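Local structure of acetyltransferase PA1377 (Pseudomonas aeruginosa, 2VI7) at the interface of chains A and B. The protein probably transfers an acetyl group to an amine of an acceptor molecule, as a putative N-acetyltransferase of the GNAT (GCN5-related) family. Numbering follows the deposited sequence. Chains: chain A/B, Acetyltransferase PA1377.

Contact 1: the interface of chains A and B. Residues chain A 85, 121, 168, 170; chain B 151, 159.
B:Asp151 meets A:Arg121 and A:His85 with two different groups, its carboxylate and its backbone carbonyl, and B:Phe159 packs against both of these partners. The patch joins two copies of a GNAT-family fold in the deposited assembly, which may or may not be the form present in solution.

The charged contact centres on one carboxylate oxygen. A:Arg121 NE lies 2.8 Å from B:Asp151 OD2 and makes a hydrogen bond and salt bridge with it. The oxygen lies close to the guanidinium plane, but the nitrogen approaches from above the carboxylate plane, and the two planes are turned 43° apart. A weak bond from A:Arg121 NH2 goes to the same B:Asp151 OD2, at 3.0 Å, which makes this a grip by two nitrogens on one oxygen rather than a paired, end-on fork. A:Arg121 reaches the site because CG is anti to the backbone N (chi1 -179°) and the chain runs extended to NE. A:Arg170, poorly ordered, adds a weak bond and salt bridge from NH1 to that oxygen, and its CG lies over the centre of the A:Arg121 guanidinium, on the face opposite B:Phe159.

A neutral acceptor serves the histidine. A:His85 NE2 donates to B:Asp151 O over 2.8 Å, nearly in the imidazole plane, in a fairly straight bond. Seen from the carbonyl, the donor stands above its plane, off the lone pairs.

Aromatic and apolar packing holds both groups against B:Phe159. A:Arg121 CD sits over the phenyl face, 3.6 Å from the B:Phe159 ring centroid, and the guanidinium continues nearly parallel to it, the planes 22° apart, with CD1 under the guanidinium rim. At the CD2/CE2 edge of the phenyl, away from CD1, B:Phe159 CE2 lies over one face of the imidazole, 3.3 Å from A:His85 CG, offset toward its rim.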
loop_
_atom_site.group_PDB
_atom_site.type_symbol
_atom_site.label_atom_id
_atom_site.label_comp_id
_atom_site.label_asym_id
_atom_site.label_seq_id
_atom_site.Cartn_x
_atom_site.Cartn_y
_atom_site.Cartn_z
ATOM N N HIS A 85 10.922 -6.843 -5.633
ATOM C CA HIS A 85 10.804 -7.631 -6.855
ATOM C C HIS A 85 9.458 -7.274 -7.484
ATOM O O HIS A 85 9.136 -7.738 -8.578
ATOM C CB HIS A 85 10.832 -9.130 -6.553
ATOM C CG HIS A 85 9.728 -9.574 -5.646
ATOM N ND1 HIS A 85 9.767 -9.382 -4.283
ATOM C CD2 HIS A 85 8.532 -10.148 -5.912
ATOM C CE1 HIS A 85 8.643 -9.819 -3.748
ATOM N NE2 HIS A 85 7.876 -10.290 -4.715
ATOM N N ARG A 121 9.190 -9.086 -11.000
ATOM C CA ARG A 121 8.494 -10.367 -11.049
ATOM C C ARG A 121 6.989 -10.194 -10.846
ATOM O O ARG A 121 6.200 -11.033 -11.258
ATOM C CB ARG A 121 9.031 -11.291 -9.952
ATOM C CG ARG A 121 8.398 -12.674 -9.897
ATOM C CD ARG A 121 8.770 -13.330 -8.579
ATOM N NE ARG A 121 8.336 -14.721 -8.447
ATOM C CZ ARG A 121 8.982 -15.765 -8.966
ATOM N NH1 ARG A 121 10.092 -15.579 -9.669
ATOM N NH2 ARG A 121 8.543 -17.002 -8.743
ATOM N N LEU A 168 2.062 -11.622 -12.996
ATOM C CA LEU A 168 3.307 -12.314 -12.656
ATOM C C LEU A 168 4.148 -12.689 -13.876
ATOM O O LEU A 168 3.640 -13.034 -14.943
ATOM C CB LEU A 168 3.021 -13.571 -11.823
ATOM C CG LEU A 168 2.500 -13.365 -10.401
ATOM C CD1 LEU A 168 2.059 -14.686 -9.844
ATOM C CD2 LEU A 168 3.574 -12.757 -9.525
ATOM N N ARG A 170 7.239 -15.192 -14.479
ATOM C CA ARG A 170 8.108 -16.254 -13.959
ATOM C C ARG A 170 8.633 -17.191 -15.049
ATOM O O ARG A 170 9.505 -16.742 -15.831
ATOM C CB ARG A 170 7.339 -17.062 -12.898
ATOM C CG ARG A 170 6.669 -16.176 -11.846
ATOM C CD ARG A 170 5.965 -16.959 -10.752
ATOM N NE ARG A 170 4.611 -17.381 -11.103
ATOM C CZ ARG A 170 3.746 -17.905 -10.234
ATOM N NH1 ARG A 170 4.098 -18.069 -8.960
ATOM N NH2 ARG A 170 2.532 -18.276 -10.641
ATOM N N ASP B 151 3.575 -14.677 -4.637
ATOM C CA ASP B 151 4.939 -14.153 -4.634
ATOM C C ASP B 151 4.937 -12.695 -4.200
ATOM O O ASP B 151 5.562 -11.841 -4.829
ATOM C CB ASP B 151 5.559 -14.273 -6.027
ATOM C CG ASP B 151 5.632 -15.705 -6.511
ATOM O OD1 ASP B 151 5.418 -16.639 -5.706
ATOM O OD2 ASP B 151 5.920 -15.901 -7.705
ATOM N N PHE B 159 10.012 -16.464 -2.736
ATOM C CA PHE B 159 8.818 -15.639 -2.767
ATOM C C PHE B 159 7.653 -16.404 -2.169
ATOM O O PHE B 159 7.377 -17.538 -2.568
ATOM C CB PHE B 159 8.503 -15.247 -4.200
ATOM C CG PHE B 159 9.614 -14.508 -4.872
ATOM C CD1 PHE B 159 10.316 -15.091 -5.914
ATOM C CD2 PHE B 159 9.962 -13.224 -4.466
ATOM C CE1 PHE B 159 11.351 -14.408 -6.542
ATOM C CE2 PHE B 159 10.994 -12.534 -5.087
ATOM C CZ PHE B 159 11.690 -13.125 -6.129
#

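Contact 2: the interface of chains A and B. Residues chain A 148-150, 152; chain B 122, 146, 164, 168.
The end of strand 144-149 of chain A and the loop residue A:Arg150 after it meet strand 144-149 of chain B, with B:Arg122 at the start of strand 122-128 and B:Leu168 at the end of strand 158-168 alongside. A backbone hydrogen bond joins the two 144-149 strands, A:Glu148 N donating to B:Glu146 O over 3.1 Å.

The B:Glu146 side chain then runs along the chain A backbone, extended beyond CG, and its OE1 accepts from A:Arg150 N at 3.2 Å. This amide comes from above the carboxylate plane, 49° out of it. The same oxygen also takes B:Arg122 NH1, at 2.9 Å and almost straight, on its syn side. B:Arg122 NH2 completes an end-on fork: it lies 2.8 Å from B:Glu146 OE2 and uses its syn lone pair. Both carboxylate oxygens lie close to the guanidinium plane, evidence that the fork fixes the rotation of both groups. B:Arg122, which also touches chain A, thus helps to hold the acceptor for A:Arg150 N, and its positive charge may help to balance that of the carboxylate. Its NH1 also lies 3.0 Å from A:Arg150 O, but the N-H points away and no bond results.

A:Met149 crosses B:Glu146 at about a right angle. Its CB is 3.5 Å from B:Arg122 NH2, and its SD is 3.8 Å from the same NH2 of B:Arg122. B:Leu168 packs on A:Arg150, whose side chain is incomplete, with CD1 3.9 Å from A:Arg150 CB.

Within the fold, the site lies where the C-terminal strands of the two copies face each other, toward the end of strand 158-168 in chain B.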
loop_
_atom_site.group_PDB
_atom_site.type_symbol
_atom_site.label_atom_id
_atom_site.label_comp_id
_atom_site.label_asym_id
_atom_site.label_seq_id
_atom_site.Cartn_x
_atom_site.Cartn_y
_atom_site.Cartn_z
ATOM N N GLU A 148 -10.999 -9.104 -3.992
ATOM C CA GLU A 148 -12.020 -8.071 -4.098
ATOM C C GLU A 148 -12.083 -7.369 -2.746
ATOM O O GLU A 148 -12.371 -7.995 -1.721
ATOM C CB GLU A 148 -13.371 -8.696 -4.439
ATOM C CG GLU A 148 -14.484 -7.680 -4.614
ATOM C CD GLU A 148 -15.716 -8.266 -5.279
ATOM O OE1 GLU A 148 -16.669 -7.500 -5.547
ATOM O OE2 GLU A 148 -15.725 -9.491 -5.534
ATOM N N MET A 149 -11.811 -6.068 -2.758
ATOM C CA MET A 149 -11.787 -5.274 -1.539
ATOM C C MET A 149 -12.998 -4.354 -1.388
ATOM O O MET A 149 -13.176 -3.405 -2.146
ATOM C CB MET A 149 -10.480 -4.494 -1.518
ATOM C CG MET A 149 -9.340 -5.344 -2.056
ATOM S SD MET A 149 -7.726 -4.853 -1.493
ATOM C CE MET A 149 -7.187 -3.866 -2.856
ATOM N N ARG A 150 -13.814 -4.654 -0.381
ATOM C CA ARG A 150 -15.053 -3.939 -0.092
ATOM C C ARG A 150 -14.915 -2.567 0.547
ATOM O O ARG A 150 -14.202 -2.406 1.527
ATOM C CB ARG A 150 -15.918 -4.812 0.806
ATOM C CG ARG A 150 -16.108 -6.228 0.288
ATOM C CD ARG A 150 -17.189 -6.314 -0.796
ATOM N NE ARG A 150 -17.066 -7.517 -1.623
ATOM N N TYR A 152 -13.424 -0.022 -0.494
ATOM C CA TYR A 152 -12.030 0.343 -0.601
ATOM C C TYR A 152 -11.798 1.854 -0.681
ATOM O O TYR A 152 -10.885 2.387 -0.049
ATOM C CB TYR A 152 -11.454 -0.318 -1.841
ATOM C CG TYR A 152 -9.971 -0.134 -2.004
ATOM C CD1 TYR A 152 -9.069 -0.866 -1.230
ATOM C CD2 TYR A 152 -9.462 0.749 -2.954
ATOM C CE1 TYR A 152 -7.692 -0.730 -1.407
ATOM C CE2 TYR A 152 -8.088 0.896 -3.138
ATOM C CZ TYR A 152 -7.209 0.154 -2.366
ATOM O OH TYR A 152 -5.853 0.286 -2.566
ATOM N N ARG B 122 -12.975 0.731 7.610
ATOM C CA ARG B 122 -12.219 -0.421 7.123
ATOM C C ARG B 122 -10.798 -0.502 7.676
ATOM O O ARG B 122 -10.082 0.495 7.678
ATOM C CB ARG B 122 -12.187 -0.315 5.589
ATOM C CG ARG B 122 -11.415 -1.359 4.837
ATOM C CD ARG B 122 -11.344 -1.029 3.344
ATOM N NE ARG B 122 -10.346 -1.853 2.670
ATOM C CZ ARG B 122 -10.533 -3.115 2.293
ATOM N NH1 ARG B 122 -11.694 -3.719 2.502
ATOM N NH2 ARG B 122 -9.538 -3.785 1.729
ATOM N N GLU B 146 -9.803 -11.365 1.790
ATOM C CA GLU B 146 -10.368 -10.720 0.611
ATOM C C GLU B 146 -9.631 -11.129 -0.653
ATOM O O GLU B 146 -10.186 -11.081 -1.753
ATOM C CB GLU B 146 -10.285 -9.200 0.748
ATOM C CG GLU B 146 -11.280 -8.584 1.703
ATOM C CD GLU B 146 -11.232 -7.073 1.672
ATOM O OE1 GLU B 146 -12.293 -6.444 1.849
ATOM O OE2 GLU B 146 -10.131 -6.518 1.478
ATOM N N SER B 164 -4.693 -11.109 2.019
ATOM C CA SER B 164 -5.026 -9.710 2.214
ATOM C C SER B 164 -6.321 -9.774 2.994
ATOM O O SER B 164 -7.279 -10.371 2.525
ATOM C CB SER B 164 -5.266 -9.045 0.868
ATOM O OG SER B 164 -5.443 -7.659 1.039
ATOM N N LEU B 168 -14.553 -4.852 8.461
ATOM C CA LEU B 168 -15.433 -3.725 8.208
ATOM C C LEU B 168 -16.264 -3.425 9.445
ATOM O O LEU B 168 -16.629 -4.325 10.202
ATOM C CB LEU B 168 -16.337 -4.014 7.008
ATOM C CG LEU B 168 -15.619 -4.158 5.660
ATOM C CD1 LEU B 168 -16.612 -4.625 4.615
ATOM C CD2 LEU B 168 -14.983 -2.836 5.260
#

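Contact 1 and contact 2 lie about 23 Å apart, measured between the centres of their C-alpha atoms, on one two-fold symmetric interface, so each has a twin with the chains exchanged. They draw on the same segments: strand 158-168 supplies residues to both, Leu168 appears in contact 1 from chain A and in contact 2 from chain B, and the neighbouring residues 121 and 122 serve one contact each. Residues 148-152 likewise contribute to both, from opposite chains. Mainly the later strands and loops of each copy therefore meet the other at well-separated points, which would fix their relative orientation if the dimer is the biological form.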